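Side-chain contacts in flagellar motor switch protein fliG (Aquifex aeolicus, PDB 3HJL), which probably forms part of the rotor-mounted switch complex at the base of the flagellum and takes part in setting the direction of flagellar rotation: residues L229-R232 / I233-M237; T214-L217 / I218-S221; I305-A308 / Q309-V313. All coordinates share one frame; numbering follows the deposited sequence.

In the fold
The three contacts lie toward the C-terminal end of an all-helical chain with armadillo repeats. Contacts 1 and 3 share the FliG C-terminal domain. Each contact joins successive turns of one helix. Along the chain, contact 2 (helix 212-225) comes first, then contact 1 (helix 227-237), then contact 3 (helix 302-320). The centres of contacts 1 and 2 are about 12 Å apart. A salt bridge between Arg234 and Glu216 and apolar packing join these two consecutive helices. The centre of contact 3 is about 15 Å from that of contact 1 and about 26 Å from that of contact 2. Contact 3 touches neither, but its helix meets contact 1 through Arg317. All three lie away from the EHPQR motif.

Contact 1: residues L229-R232 / I233-M237; sequences LEER and IREKM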
loop_
_atom_site.group_PDB
_atom_site.type_symbol
_atom_site.label_atom_id
_atom_site.label_comp_id
_atom_site.label_asym_id
_atom_site.label_seq_id
_atom_site.Cartn_x
_atom_site.Cartn_y
_atom_site.Cartn_z
ATOM N N LEU A 229 0.801 -20.531 5.205
ATOM C CA LEU A 229 -0.241 -20.382 6.247
ATOM C C LEU A 229 -0.513 -21.732 6.920
ATOM O O LEU A 229 -0.620 -21.801 8.143
ATOM C CB LEU A 229 -1.553 -19.807 5.671
ATOM C CG LEU A 229 -2.435 -18.891 6.550
ATOM C CD1 LEU A 229 -3.867 -18.822 5.986
ATOM C CD2 LEU A 229 -2.474 -19.290 8.022
ATOM N N GLU A 230 -0.630 -22.790 6.114
ATOM C CA GLU A 230 -0.805 -24.157 6.623
ATOM C C GLU A 230 0.255 -24.474 7.667
ATOM O O GLU A 230 -0.063 -24.945 8.748
ATOM C CB GLU A 230 -0.687 -25.172 5.478
ATOM C CG GLU A 230 -0.847 -26.653 5.899
ATOM C CD GLU A 230 -0.304 -27.633 4.868
ATOM O OE1 GLU A 230 0.850 -27.466 4.413
ATOM O OE2 GLU A 230 -1.008 -28.614 4.569
ATOM N N GLU A 231 1.512 -24.208 7.326
ATOM C CA GLU A 231 2.632 -24.489 8.218
ATOM C C GLU A 231 2.577 -23.681 9.512
ATOM O O GLU A 231 2.842 -24.227 10.578
ATOM C CB GLU A 231 3.970 -24.278 7.489
ATOM C CG GLU A 231 5.249 -24.402 8.350
ATOM C CD GLU A 231 5.485 -25.790 8.946
ATOM O OE1 GLU A 231 6.571 -25.984 9.533
ATOM O OE2 GLU A 231 4.625 -26.686 8.818
ATOM N N ARG A 232 2.239 -22.393 9.416
ATOM C CA ARG A 232 2.091 -21.547 10.608
ATOM C C ARG A 232 0.970 -22.036 11.525
ATOM O O ARG A 232 1.082 -21.922 12.746
ATOM C CB ARG A 232 1.884 -20.074 10.229
ATOM C CG ARG A 232 3.144 -19.429 9.658
ATOM C CD ARG A 232 3.015 -17.923 9.427
ATOM N NE ARG A 232 1.756 -17.536 8.772
ATOM C CZ ARG A 232 0.708 -16.942 9.361
ATOM N NH1 ARG A 232 0.713 -16.604 10.656
ATOM N NH2 ARG A 232 -0.368 -16.653 8.630
ATOM N N ILE A 233 -0.092 -22.598 10.936
ATOM C CA ILE A 233 -1.165 -23.220 11.711
ATOM C C ILE A 233 -0.660 -24.482 12.421
ATOM O O ILE A 233 -0.892 -24.641 13.621
ATOM C CB ILE A 233 -2.404 -23.583 10.838
ATOM C CG1 ILE A 233 -3.097 -22.320 10.318
ATOM C CG2 ILE A 233 -3.417 -24.389 11.652
ATOM C CD1 ILE A 233 -4.087 -22.591 9.206
ATOM N N ARG A 234 0.050 -25.351 11.687
ATOM C CA ARG A 234 0.570 -26.616 12.247
ATOM C C ARG A 234 1.561 -26.396 13.391
ATOM O O ARG A 234 1.615 -27.199 14.316
ATOM C CB ARG A 234 1.238 -27.490 11.175
ATOM C CG ARG A 234 0.352 -27.880 9.994
ATOM C CD ARG A 234 0.972 -29.009 9.172
ATOM N NE ARG A 234 0.201 -30.252 9.305
ATOM C CZ ARG A 234 -0.763 -30.663 8.469
ATOM N NH1 ARG A 234 -1.092 -29.974 7.363
ATOM N NH2 ARG A 234 -1.401 -31.800 8.728
ATOM N N GLU A 235 2.376 -25.345 13.291
ATOM C CA GLU A 235 3.276 -24.928 14.381
ATOM C C GLU A 235 2.509 -24.672 15.690
ATOM O O GLU A 235 2.973 -25.042 16.768
ATOM C CB GLU A 235 4.051 -23.666 13.982
ATOM C CG GLU A 235 5.160 -23.922 12.956
ATOM C CD GLU A 235 5.844 -22.644 12.465
ATOM O OE1 GLU A 235 5.384 -21.529 12.817
ATOM O OE2 GLU A 235 6.849 -22.763 11.722
ATOM N N LYS A 236 1.331 -24.074 15.581
ATOM C CA LYS A 236 0.476 -23.817 16.740
ATOM C C LYS A 236 -0.312 -25.046 17.219
ATOM O O LYS A 236 -0.773 -25.058 18.369
ATOM C CB LYS A 236 -0.491 -22.675 16.434
ATOM C CG LYS A 236 0.184 -21.348 16.077
ATOM C CD LYS A 236 0.973 -20.784 17.231
ATOM C CE LYS A 236 1.405 -19.373 16.954
ATOM N NZ LYS A 236 2.195 -18.850 18.090
ATOM N N MET A 237 -0.488 -26.051 16.348
ATOM C CA MET A 237 -1.202 -27.301 16.703
ATOM C C MET A 237 -0.423 -28.182 17.685
ATOM O O MET A 237 -1.030 -28.914 18.471
ATOM C CB MET A 237 -1.586 -28.103 15.450
ATOM C CG MET A 237 -2.748 -27.491 14.648
ATOM S SD MET A 237 -2.993 -28.250 13.019
ATOM C CE MET A 237 -3.306 -29.961 13.452
#
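Glu230 and Arg234 form a salt bridge across one turn of alpha helix 227-237, in the FliG C-terminal domain. The two side chains run side by side and point the same way. Glu230 OE2 lies 3.1 Å from Arg234 NH1. It meets the guanidinium at its edge, near the plane, while the carboxylate stands almost upright to that plane, 81° away. The Glu230 chain starts anti to its own backbone N (chi1 180°) and stays extended beyond CG, which carries OE2 out level with the guanidinium. Arg234 has a second mate. Its NH2 bonds to Glu216 of helix 212-225, so the guanidinium is held by two carboxylates and its rotation is restrained.

The tightly packed part is Ile233, the buried residue here. Its CG1 rests 3.3 Å from Leu229 O, the same carbonyl that accepts its backbone N-H. The methyl Leu229 CD2 reaches Ile233 CG1 at 3.9 Å, the two side chains meeting obliquely. Leu207 of helix 199-209 and Leu219 of helix 212-225 also touch Ile233, so it fills the seam where these helices meet.

The rim is looser and more polar. Arg232 and Lys236 are exposed but still brush Thr200 of helix 199-209, and Lys236 turns its NZ to Glu198. Glu235 is exposed too, and touches Arg317 of helix 302-320. Glu231 and Glu235 cross at about a right angle with their carboxylates 64° apart. Two like charges so close are likely to disfavour each other. A long, weak ion pair from Glu231 to Arg317 may ease this. The separation between Glu231 OE1 and Glu235 OE2 is 3.9 Å.

Contact 2: residues T214-L217 / I218-S221; sequences TREL and ILQS
Glu216 O accepts the N-H of Gln220 at 3.0 Å, the shortest polar bond between 214-217 and 218-221. The N-H points well at the oxygen (158°), but the donor sits out of the carbonyl plane. Leu219 N approaches Arg215 O with a like tilt, whereas Ile218 N meets Thr214 O almost head-on. The last bond, from Ser221 N to Leu217 O, is weak at 3.4 Å.

Two side-chain pairs follow the same four-residue step. Thr214 and Ile218 lie alongside each other, and Thr214 CG2 touches Ile218 CD1 at 3.9 Å. The threonine methyl faces this neighbour because chi1 (-55° for OG1) puts CG2 anti to the backbone N. It leaves OG1 beside that N, where it bonds to Asp211.

Leu219 is the buried residue. Its CD1 lies 4.0 Å from Arg215 CG, so the aliphatic part of the arginine runs along the leucine. Glu216, three residues back, reaches across to the same methyl, with OE2 4.0 Å from Leu219 CD1. That oxygen has its charged partner in Arg234 of the next helix. Beyond its own helix, Leu219 touches Leu207, Ile233 and Met237. Ile218 also reaches Leu207.

Leu217, Gln220 and Ser221 stay exposed. This is a surface alpha helix with one apolar face packed on helices 199-209 and 227-237, in the all-helical FliG fold.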
loop_
_atom_site.group_PDB
_atom_site.type_symbol
_atom_site.label_atom_id
_atom_site.label_comp_id
_atom_site.label_asym_id
_atom_site.label_seq_id
_atom_site.Cartn_x
_atom_site.Cartn_y
_atom_site.Cartn_z
ATOM N N THR A 214 -11.495 -34.621 9.096
ATOM C CA THR A 214 -11.870 -33.234 8.797
ATOM C C THR A 214 -10.670 -32.293 8.908
ATOM O O THR A 214 -10.424 -31.492 8.008
ATOM C CB THR A 214 -12.972 -32.720 9.757
ATOM O OG1 THR A 214 -14.093 -33.607 9.729
ATOM C CG2 THR A 214 -13.425 -31.317 9.360
ATOM N N ARG A 215 -9.960 -32.386 10.035
ATOM C CA ARG A 215 -8.765 -31.565 10.322
ATOM C C ARG A 215 -7.712 -31.603 9.213
ATOM O O ARG A 215 -7.196 -30.558 8.818
ATOM C CB ARG A 215 -8.139 -31.990 11.670
ATOM C CG ARG A 215 -6.617 -31.776 11.815
ATOM C CD ARG A 215 -6.148 -31.902 13.260
ATOM N NE ARG A 215 -6.866 -32.942 14.007
ATOM C CZ ARG A 215 -6.472 -34.207 14.172
ATOM N NH1 ARG A 215 -5.320 -34.674 13.669
ATOM N NH2 ARG A 215 -7.256 -35.030 14.867
ATOM N N GLU A 216 -7.376 -32.806 8.752
ATOM C CA GLU A 216 -6.346 -32.984 7.720
ATOM C C GLU A 216 -6.794 -32.536 6.330
ATOM O O GLU A 216 -5.978 -32.025 5.563
ATOM C CB GLU A 216 -5.857 -34.437 7.677
ATOM C CG GLU A 216 -5.105 -34.867 8.931
ATOM C CD GLU A 216 -3.761 -34.187 9.061
ATOM O OE1 GLU A 216 -2.906 -34.431 8.187
ATOM O OE2 GLU A 216 -3.556 -33.414 10.034
ATOM N N LEU A 217 -8.072 -32.750 6.003
ATOM C CA LEU A 217 -8.626 -32.288 4.718
ATOM C C LEU A 217 -8.674 -30.757 4.619
ATOM O O LEU A 217 -8.448 -30.204 3.544
ATOM C CB LEU A 217 -10.012 -32.901 4.433
ATOM C CG LEU A 217 -9.992 -34.229 3.647
ATOM C CD1 LEU A 217 -9.106 -35.291 4.302
ATOM C CD2 LEU A 217 -11.406 -34.759 3.445
ATOM N N ILE A 218 -8.959 -30.082 5.733
ATOM C CA ILE A 218 -8.952 -28.612 5.770
ATOM C C ILE A 218 -7.540 -28.060 5.576
ATOM O O ILE A 218 -7.325 -27.175 4.746
ATOM C CB ILE A 218 -9.526 -28.057 7.104
ATOM C CG1 ILE A 218 -11.041 -28.253 7.153
ATOM C CG2 ILE A 218 -9.214 -26.570 7.249
ATOM C CD1 ILE A 218 -11.642 -27.955 8.497
ATOM N N LEU A 219 -6.594 -28.590 6.349
ATOM C CA LEU A 219 -5.198 -28.147 6.300
ATOM C C LEU A 219 -4.559 -28.364 4.928
ATOM O O LEU A 219 -3.853 -27.482 4.433
ATOM C CB LEU A 219 -4.365 -28.851 7.382
ATOM C CG LEU A 219 -4.592 -28.420 8.837
ATOM C CD1 LEU A 219 -4.000 -29.458 9.810
ATOM C CD2 LEU A 219 -3.969 -27.036 9.072
ATOM N N GLN A 220 -4.823 -29.526 4.324
ATOM C CA GLN A 220 -4.295 -29.867 2.993
ATOM C C GLN A 220 -4.728 -28.839 1.945
ATOM O O GLN A 220 -3.905 -28.359 1.171
ATOM C CB GLN A 220 -4.763 -31.268 2.558
ATOM C CG GLN A 220 -3.907 -31.921 1.466
ATOM C CD GLN A 220 -2.581 -32.517 1.980
ATOM O OE1 GLN A 220 -1.868 -33.189 1.227
ATOM N NE2 GLN A 220 -2.261 -32.286 3.255
ATOM N N SER A 221 -6.018 -28.507 1.945
ATOM C CA SER A 221 -6.582 -27.500 1.037
ATOM C C SER A 221 -5.992 -26.101 1.274
ATOM O O SER A 221 -5.755 -25.356 0.320
ATOM C CB SER A 221 -8.107 -27.455 1.188
ATOM O OG SER A 221 -8.691 -26.492 0.325
#

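Contact 3: residues I305-A308 / Q309-V313; sequences IEKA and QRQVV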
loop_
_atom_site.group_PDB
_atom_site.type_symbol
_atom_site.label_atom_id
_atom_site.label_comp_id
_atom_site.label_asym_id
_atom_site.label_seq_id
_atom_site.Cartn_x
_atom_site.Cartn_y
_atom_site.Cartn_z
ATOM N N ILE A 305 17.629 -20.946 22.547
ATOM C CA ILE A 305 16.695 -21.756 23.358
ATOM C C ILE A 305 15.415 -22.026 22.552
ATOM O O ILE A 305 14.909 -23.149 22.536
ATOM C CB ILE A 305 16.295 -21.041 24.684
ATOM C CG1 ILE A 305 17.504 -20.887 25.616
ATOM C CG2 ILE A 305 15.204 -21.829 25.410
ATOM C CD1 ILE A 305 17.232 -20.000 26.813
ATOM N N GLU A 306 14.907 -20.982 21.894
ATOM C CA GLU A 306 13.764 -21.089 20.985
ATOM C C GLU A 306 14.015 -22.076 19.833
ATOM O O GLU A 306 13.158 -22.916 19.544
ATOM C CB GLU A 306 13.407 -19.707 20.425
ATOM C CG GLU A 306 12.741 -18.791 21.453
ATOM C CD GLU A 306 12.618 -17.326 21.013
ATOM O OE1 GLU A 306 11.926 -16.574 21.736
ATOM O OE2 GLU A 306 13.201 -16.918 19.974
ATOM N N LYS A 307 15.188 -21.974 19.196
ATOM C CA LYS A 307 15.579 -22.871 18.088
ATOM C C LYS A 307 15.614 -24.349 18.508
ATOM O O LYS A 307 15.139 -25.217 17.781
ATOM C CB LYS A 307 16.947 -22.461 17.520
ATOM C CG LYS A 307 17.431 -23.305 16.319
ATOM C CD LYS A 307 18.810 -22.865 15.824
ATOM C CE LYS A 307 19.391 -23.872 14.825
ATOM N NZ LYS A 307 20.796 -23.560 14.425
ATOM N N ALA A 308 16.229 -24.627 19.653
ATOM C CA ALA A 308 16.291 -25.985 20.187
ATOM C C ALA A 308 14.887 -26.500 20.554
ATOM O O ALA A 308 14.581 -27.671 20.329
ATOM C CB ALA A 308 17.216 -26.034 21.390
ATOM N N GLN A 309 14.042 -25.626 21.107
ATOM C CA GLN A 309 12.650 -25.989 21.411
ATOM C C GLN A 309 11.841 -26.404 20.174
ATOM O O GLN A 309 11.156 -27.432 20.209
ATOM C CB GLN A 309 11.928 -24.870 22.170
ATOM C CG GLN A 309 12.259 -24.859 23.659
ATOM C CD GLN A 309 11.453 -23.866 24.449
ATOM O OE1 GLN A 309 10.569 -23.200 23.920
ATOM N NE2 GLN A 309 11.739 -23.776 25.739
ATOM N N ARG A 310 11.949 -25.637 19.083
ATOM C CA ARG A 310 11.271 -26.010 17.826
ATOM C C ARG A 310 11.863 -27.269 17.190
ATOM O O ARG A 310 11.148 -27.996 16.505
ATOM C CB ARG A 310 11.221 -24.852 16.812
ATOM C CG ARG A 310 12.550 -24.406 16.214
ATOM C CD ARG A 310 12.346 -23.314 15.157
ATOM N NE ARG A 310 11.888 -22.045 15.751
ATOM C CZ ARG A 310 12.639 -20.961 16.008
ATOM N NH1 ARG A 310 13.942 -20.903 15.704
ATOM N NH2 ARG A 310 12.064 -19.890 16.562
ATOM N N GLN A 311 13.160 -27.514 17.409
ATOM C CA GLN A 311 13.818 -28.740 16.927
ATOM C C GLN A 311 13.260 -29.985 17.625
ATOM O O GLN A 311 13.020 -31.006 16.985
ATOM C CB GLN A 311 15.344 -28.664 17.095
ATOM C CG GLN A 311 16.048 -27.867 15.992
ATOM C CD GLN A 311 17.558 -27.745 16.194
ATOM O OE1 GLN A 311 18.095 -28.082 17.255
ATOM N NE2 GLN A 311 18.246 -27.255 15.171
ATOM N N VAL A 312 13.056 -29.888 18.935
ATOM C CA VAL A 312 12.421 -30.960 19.707
ATOM C C VAL A 312 10.979 -31.185 19.210
ATOM O O VAL A 312 10.548 -32.322 19.064
ATOM C CB VAL A 312 12.402 -30.631 21.232
ATOM C CG1 VAL A 312 11.613 -31.679 22.014
ATOM C CG2 VAL A 312 13.828 -30.505 21.776
ATOM N N VAL A 313 10.262 -30.090 18.932
ATOM C CA VAL A 313 8.892 -30.153 18.391
ATOM C C VAL A 313 8.831 -30.786 16.983
ATOM O O VAL A 313 7.918 -31.569 16.701
ATOM C CB VAL A 313 8.216 -28.748 18.394
ATOM C CG1 VAL A 313 6.876 -28.767 17.630
ATOM C CG2 VAL A 313 8.008 -28.262 19.837
#
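Four consecutive backbone bonds, from the N-H groups of Gln309 to Val312 back to the carbonyls of Ile305 to Ala308, set regular alpha-helical geometry in helix 302-320 of the FliG C-terminal domain. Ala308 is buried and packs on Thr262, Ile265 and Ala266 of helix 260-268. Gln309 runs alongside Ile305, its NE2 4.0 Å from Ile305 CG2. The same NE2 bonds to Ala266 O, which holds the amide against that helix.

Lys307 is fully extended and Gln311 passes it at a slant. The amide NE2 of Gln311 comes to 3.6 Å from Lys307 CE. With an alanine in place of Gln311, the lysine chain would probably lose this amide neighbour near its end and be freer to turn.

Arg310 folds back along the exposed side. Its CG sits in the crowded position between backbone N and carbonyl carbon (chi1 68°), which brings it to 3.1 Å from Lys307 O. A bend at chi3 then lays one face of the guanidinium over the preceding turn. Glu306 O lies 4.0 Å from the guanidinium plane, over the centre of that face, and Arg310 NH1 approaches Lys307 CA at 3.5 Å.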